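Local coordinates for heterokaryon incompatibility protein s (Podospora anserina, PDB 2WVQ) that forms the prion behind the [het-s] trait and triggers a lethal reaction with het-S that blocks viable heterokaryons between incompatible fungal cells, at residues C45-L49 and L160-D165; C25-E30 and A52-S57. The protein carries 2 engineered substitutions. Residue numbers count along the deposited sequence, not the author numbering.

Overall arrangement
Both contacts lie in the mainly helical globular domain, which is dispensable for prion formation and for the incompatibility function of het-s. They share helix 42-62: interaction 1 uses its early turns, interaction 2 the turns that follow. The centres are about 11 Å apart, and the two meet where Leu49 O comes within 3.5 Å of Phe29 CE2. Along the chain the segments alternate, in the order 25-30, 45-49, 52-57, 160-165. Helix 42-62 is thus packed against helix 157-176 in interaction 1 and against the end of helix 18-28 in interaction 2. These two buried contacts therefore join it to one distant helix and one near neighbour in sequence.

Interaction 1: C45-L49 and L160-D165; sequences CQLRL and LEKIVD
Residues 45-49 and 160-165 are both regular helix, each from near the N-terminal end of a longer helix (42-62 and 157-176). Their axes approach to 10.3 Å and run nearly parallel, with a crossing angle of 28°. The register pairs Cys45 with Leu160 (CA to CA 7.6 Å) and Leu49 with Val164 (CA to CA 6.2 Å). Leu160, Arg48 and Leu49 bury the most surface. Leu160, with chi1 t and chi2 m, points toward helix 42-62. Leu160 CD2 lies 3.4 Å from Leu49 CD2, and Leu160 CG is 4.1 Å from Cys45 CB. Leu49 has chi1 near -119° and chi2 near 23°. Leu49 CD1 reaches Val164 CG2 at 3.7 Å and Ile163 CG2 at 3.9 Å. Leu34 of strand 32-34 also touches Leu49 and Leu160. Arg48, with chi1 m, points toward the partner helix. Arg48 NH2 lies 4.1 Å from Val164 CG1, 4.3 Å from Glu161 OE2 and 4.4 Å from Asp165 OD2, too far for salt bridges. A water bridges instead: it accepts from Arg48 NE at 2.7 Å and donates weakly to Glu161 OE1 at 2.9 Å. Arg48 NH1 hydrogen-bonds to Gly209 O. An apolar seam beside a water-linked polar one, between two near-parallel helices, is a helix-helix interface of an alpha-helical bundle, here the HeLo globular domain.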
loop_
_atom_site.group_PDB
_atom_site.type_symbol
_atom_site.label_atom_id
_atom_site.label_comp_id
_atom_site.label_asym_id
_atom_site.label_seq_id
_atom_site.Cartn_x
_atom_site.Cartn_y
_atom_site.Cartn_z
ATOM N N CYS A 45 13.113 9.607 -11.948
ATOM C CA CYS A 45 11.945 9.223 -11.143
ATOM C C CYS A 45 10.626 9.833 -11.677
ATOM O O CYS A 45 9.570 9.191 -11.636
ATOM C CB CYS A 45 12.177 9.596 -9.671
ATOM S SG CYS A 45 13.375 8.476 -8.891
ATOM N N GLN A 46 10.693 11.080 -12.140
ATOM C CA GLN A 46 9.546 11.733 -12.767
ATOM C C GLN A 46 9.144 11.001 -14.060
ATOM O O GLN A 46 7.967 10.691 -14.221
ATOM C CB GLN A 46 9.818 13.215 -13.038
ATOM C CG GLN A 46 8.661 13.962 -13.732
ATOM C CD GLN A 46 7.397 13.986 -12.898
ATOM O OE1 GLN A 46 7.371 14.593 -11.834
ATOM N NE2 GLN A 46 6.342 13.308 -13.372
ATOM N N LEU A 47 10.110 10.676 -14.919
ATOM C CA LEU A 47 9.822 9.877 -16.130
ATOM C C LEU A 47 9.219 8.484 -15.822
ATOM O O LEU A 47 8.369 8.018 -16.578
ATOM C CB LEU A 47 11.047 9.784 -17.065
ATOM C CG LEU A 47 11.520 11.104 -17.721
ATOM C CD1 LEU A 47 12.856 10.972 -18.395
ATOM C CD2 LEU A 47 10.496 11.692 -18.691
ATOM N N ARG A 48 9.677 7.819 -14.745
ATOM C CA ARG A 48 9.120 6.529 -14.295
ATOM C C ARG A 48 7.627 6.661 -13.929
ATOM O O ARG A 48 6.810 5.801 -14.300
ATOM C CB ARG A 48 9.863 5.962 -13.072
ATOM C CG ARG A 48 11.333 5.769 -13.173
ATOM C CD ARG A 48 11.711 4.376 -13.658
ATOM N NE ARG A 48 11.317 3.303 -12.738
ATOM C CZ ARG A 48 11.459 2.001 -13.011
ATOM N NH1 ARG A 48 11.979 1.617 -14.180
ATOM N NH2 ARG A 48 11.082 1.081 -12.123
ATOM N N LEU A 49 7.281 7.734 -13.214
ATOM C CA LEU A 49 5.883 8.112 -12.948
ATOM C C LEU A 49 5.037 8.407 -14.224
ATOM O O LEU A 49 3.883 7.952 -14.336
ATOM C CB LEU A 49 5.839 9.320 -12.009
ATOM C CG LEU A 49 5.202 9.387 -10.608
ATOM C CD1 LEU A 49 5.008 8.058 -9.809
ATOM C CD2 LEU A 49 5.917 10.442 -9.768
ATOM N N LEU A 160 7.840 6.632 -3.898
ATOM C CA LEU A 160 7.772 6.684 -5.371
ATOM C C LEU A 160 7.803 5.278 -5.938
ATOM O O LEU A 160 6.981 4.927 -6.781
ATOM C CB LEU A 160 8.951 7.490 -5.928
ATOM C CG LEU A 160 9.276 7.770 -7.421
ATOM C CD1 LEU A 160 9.479 6.566 -8.308
ATOM C CD2 LEU A 160 8.310 8.739 -8.037
ATOM N N GLU A 161 8.762 4.481 -5.467
ATOM C CA GLU A 161 8.866 3.072 -5.856
ATOM C C GLU A 161 7.590 2.308 -5.550
ATOM O O GLU A 161 7.122 1.538 -6.395
ATOM C CB GLU A 161 10.057 2.379 -5.182
ATOM C CG GLU A 161 11.435 2.827 -5.685
ATOM C CD GLU A 161 11.604 2.765 -7.212
ATOM O OE1 GLU A 161 12.452 3.533 -7.734
ATOM O OE2 GLU A 161 10.908 1.967 -7.893
ATOM N N LYS A 162 7.021 2.530 -4.363
ATOM C CA LYS A 162 5.747 1.895 -3.997
ATOM C C LYS A 162 4.642 2.216 -5.003
ATOM O O LYS A 162 3.924 1.325 -5.383
ATOM C CB LYS A 162 5.319 2.269 -2.585
ATOM C CG LYS A 162 4.121 1.501 -2.061
ATOM C CD LYS A 162 4.323 1.196 -0.543
ATOM C CE LYS A 162 3.603 2.208 0.358
ATOM N NZ LYS A 162 4.345 2.562 1.639
ATOM N N ILE A 163 4.509 3.475 -5.419
ATOM C CA ILE A 163 3.522 3.845 -6.449
ATOM C C ILE A 163 3.827 3.194 -7.800
ATOM O O ILE A 163 2.944 2.601 -8.411
ATOM C CB ILE A 163 3.392 5.380 -6.647
ATOM C CG1 ILE A 163 2.803 6.022 -5.386
ATOM C CG2 ILE A 163 2.541 5.701 -7.952
ATOM C CD1 ILE A 163 2.496 7.457 -5.526
ATOM N N VAL A 164 5.066 3.342 -8.263
ATOM C CA VAL A 164 5.442 2.896 -9.590
ATOM C C VAL A 164 5.277 1.388 -9.722
ATOM O O VAL A 164 4.623 0.922 -10.679
ATOM C CB VAL A 164 6.882 3.375 -9.980
ATOM C CG1 VAL A 164 7.441 2.535 -11.076
ATOM C CG2 VAL A 164 6.851 4.875 -10.390
ATOM N N ASP A 165 5.824 0.650 -8.754
ATOM C CA ASP A 165 5.789 -0.803 -8.692
ATOM C C ASP A 165 4.390 -1.388 -8.536
ATOM O O ASP A 165 4.032 -2.342 -9.228
ATOM C CB ASP A 165 6.693 -1.346 -7.555
ATOM C CG ASP A 165 8.193 -1.059 -7.780
ATOM O OD1 ASP A 165 9.006 -1.368 -6.868
ATOM O OD2 ASP A 165 8.566 -0.522 -8.857
HETATM O O HOH W 1 10.982 3.875 -10.153
#

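Interaction 2: C25-E30 and A52-S57; sequences CVACFE and AKARLS. Engineered in segment 25-30: Ala27 (natural residue Asp).
Residues 52-57 are regular helix; 25-30 begin as helix, and Phe29 and Glu30 keep helix-like backbone angles. The closest CA atoms, of Val26 and Lys53, are 6.2 Å apart. All four Lys53 chi angles are t, so the side chain runs extended to the other segment. Lys53 NZ donates to Glu30 OE1 at 2.8 Å in a salt bridge, in the Glu30 conformer given; a second is deposited, and Glu30 touches a crystal neighbour. A water accepts from Lys53 NZ at 3.0 Å and donates weakly to Phe29 O at 3.3 Å. Phe29, with chi1 m, points toward helix 42-62. Lys53 CB sits over the Phe29 ring face, 3.7 Å from the centroid, in a CH-pi contact. Leu56 CD2 lies at the ring edge, 4.0 Å from Phe29 CE1, and meets Val26 CG2 at 3.9 Å. Ser57 OG is hydrogen-bonded to Arg140 NH1, and Arg55 forms salt bridges with Asp172 and Glu175. Glu30 N bonds to Ala27 O at 3.1 Å; Cys28 N to Cys25 O (3.1 Å) and Phe29 N to Val26 O (3.3 Å) are weak. Engineered Ala27 faces away. Lys53 thus spends its aliphatic part on apolar packing and its charge on exposed Glu30 and water.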
loop_
_atom_site.group_PDB
_atom_site.type_symbol
_atom_site.label_atom_id
_atom_site.label_comp_id
_atom_site.label_asym_id
_atom_site.label_seq_id
_atom_site.Cartn_x
_atom_site.Cartn_y
_atom_site.Cartn_z
ATOM N N CYS A 25 -8.035 7.759 -11.419
ATOM C CA CYS A 25 -6.718 7.156 -11.264
ATOM C C CYS A 25 -5.668 7.877 -12.111
ATOM O O CYS A 25 -4.589 8.278 -11.612
ATOM C CB CYS A 25 -6.723 5.633 -11.610
ATOM S SG CYS A 25 -7.573 4.508 -10.453
ATOM N N VAL A 26 -5.967 8.032 -13.397
ATOM C CA VAL A 26 -5.023 8.724 -14.323
ATOM C C VAL A 26 -4.806 10.163 -13.819
ATOM O O VAL A 26 -3.672 10.628 -13.704
ATOM C CB VAL A 26 -5.517 8.699 -15.805
ATOM C CG1 VAL A 26 -4.522 9.555 -16.756
ATOM C CG2 VAL A 26 -5.652 7.246 -16.290
ATOM N N ALA A 27 -5.888 10.835 -13.435
ATOM C CA ALA A 27 -5.776 12.204 -12.913
ATOM C C ALA A 27 -4.975 12.334 -11.599
ATOM O O ALA A 27 -4.414 13.418 -11.345
ATOM C CB ALA A 27 -7.134 12.870 -12.804
ATOM N N CYS A 28 -4.886 11.255 -10.809
ATOM C CA CYS A 28 -4.080 11.212 -9.543
ATOM C C CYS A 28 -2.635 11.568 -9.756
ATOM O O CYS A 28 -2.068 12.275 -8.944
ATOM C CB CYS A 28 -4.118 9.852 -8.856
ATOM S SG CYS A 28 -5.611 9.489 -7.849
ATOM N N PHE A 29 -2.050 11.037 -10.825
ATOM C CA PHE A 29 -0.695 11.363 -11.259
ATOM C C PHE A 29 -0.364 12.867 -11.460
ATOM O O PHE A 29 0.779 13.263 -11.301
ATOM C CB PHE A 29 -0.323 10.589 -12.543
ATOM C CG PHE A 29 -0.062 9.084 -12.342
ATOM C CD1 PHE A 29 -1.096 8.122 -12.553
ATOM C CD2 PHE A 29 1.201 8.638 -12.021
ATOM C CE1 PHE A 29 -0.865 6.748 -12.386
ATOM C CE2 PHE A 29 1.461 7.244 -11.882
ATOM C CZ PHE A 29 0.406 6.296 -12.063
ATOM N N GLU A 30 -1.355 13.679 -11.792
ATOM C CA GLU A 30 -1.140 15.093 -12.076
ATOM C C GLU A 30 -0.860 15.933 -10.826
ATOM O O GLU A 30 -0.211 16.962 -10.899
ATOM C CB GLU A 30 -2.345 15.645 -12.834
ATOM C CG GLU A 30 -2.303 15.240 -14.302
ATOM C CD GLU A 30 -3.656 15.154 -14.972
ATOM O OE1 GLU A 30 -3.745 14.406 -15.967
ATOM O OE2 GLU A 30 -4.609 15.840 -14.536
ATOM N N ALA A 52 4.322 5.060 -15.959
ATOM C CA ALA A 52 3.250 4.301 -15.284
ATOM C C ALA A 52 1.882 4.884 -15.628
ATOM O O ALA A 52 0.892 4.131 -15.847
ATOM C CB ALA A 52 3.450 4.260 -13.756
ATOM N N LYS A 53 1.814 6.214 -15.669
ATOM C CA LYS A 53 0.591 6.908 -16.067
ATOM C C LYS A 53 0.269 6.610 -17.546
ATOM O O LYS A 53 -0.884 6.406 -17.899
ATOM C CB LYS A 53 0.724 8.409 -15.833
ATOM C CG LYS A 53 -0.499 9.224 -16.208
ATOM C CD LYS A 53 -0.189 10.744 -16.234
ATOM C CE LYS A 53 -1.470 11.520 -15.883
ATOM N NZ LYS A 53 -1.326 12.968 -16.112
ATOM N N ALA A 54 1.293 6.583 -18.397
ATOM C CA ALA A 54 1.082 6.307 -19.845
ATOM C C ALA A 54 0.571 4.875 -20.046
ATOM O O ALA A 54 -0.259 4.600 -20.923
ATOM C CB ALA A 54 2.402 6.521 -20.646
ATOM N N ARG A 55 1.067 3.962 -19.224
ATOM C CA ARG A 55 0.732 2.564 -19.393
ATOM C C ARG A 55 -0.687 2.250 -18.902
ATOM O O ARG A 55 -1.420 1.428 -19.531
ATOM C CB ARG A 55 1.766 1.675 -18.740
ATOM C CG ARG A 55 1.602 0.225 -19.163
ATOM C CD ARG A 55 2.172 -0.695 -18.155
ATOM N NE ARG A 55 1.686 -2.063 -18.280
ATOM C CZ ARG A 55 1.924 -3.004 -17.374
ATOM N NH1 ARG A 55 2.642 -2.716 -16.280
ATOM N NH2 ARG A 55 1.438 -4.222 -17.539
ATOM N N LEU A 56 -1.071 2.912 -17.806
ATOM C CA LEU A 56 -2.429 2.857 -17.267
ATOM C C LEU A 56 -3.405 3.463 -18.307
ATOM O O LEU A 56 -4.444 2.854 -18.664
ATOM C CB LEU A 56 -2.528 3.612 -15.914
ATOM C CG LEU A 56 -3.901 3.755 -15.203
ATOM C CD1 LEU A 56 -4.515 2.444 -14.828
ATOM C CD2 LEU A 56 -3.891 4.693 -13.953
ATOM N N SER A 57 -3.073 4.634 -18.817
ATOM C CA SER A 57 -3.950 5.182 -19.836
ATOM C C SER A 57 -4.024 4.342 -21.144
ATOM O O SER A 57 -5.088 4.296 -21.741
ATOM C CB SER A 57 -3.704 6.659 -20.083
ATOM O OG SER A 57 -2.757 6.876 -21.077
HETATM O O HOH W 2 1.103 13.686 -14.574
#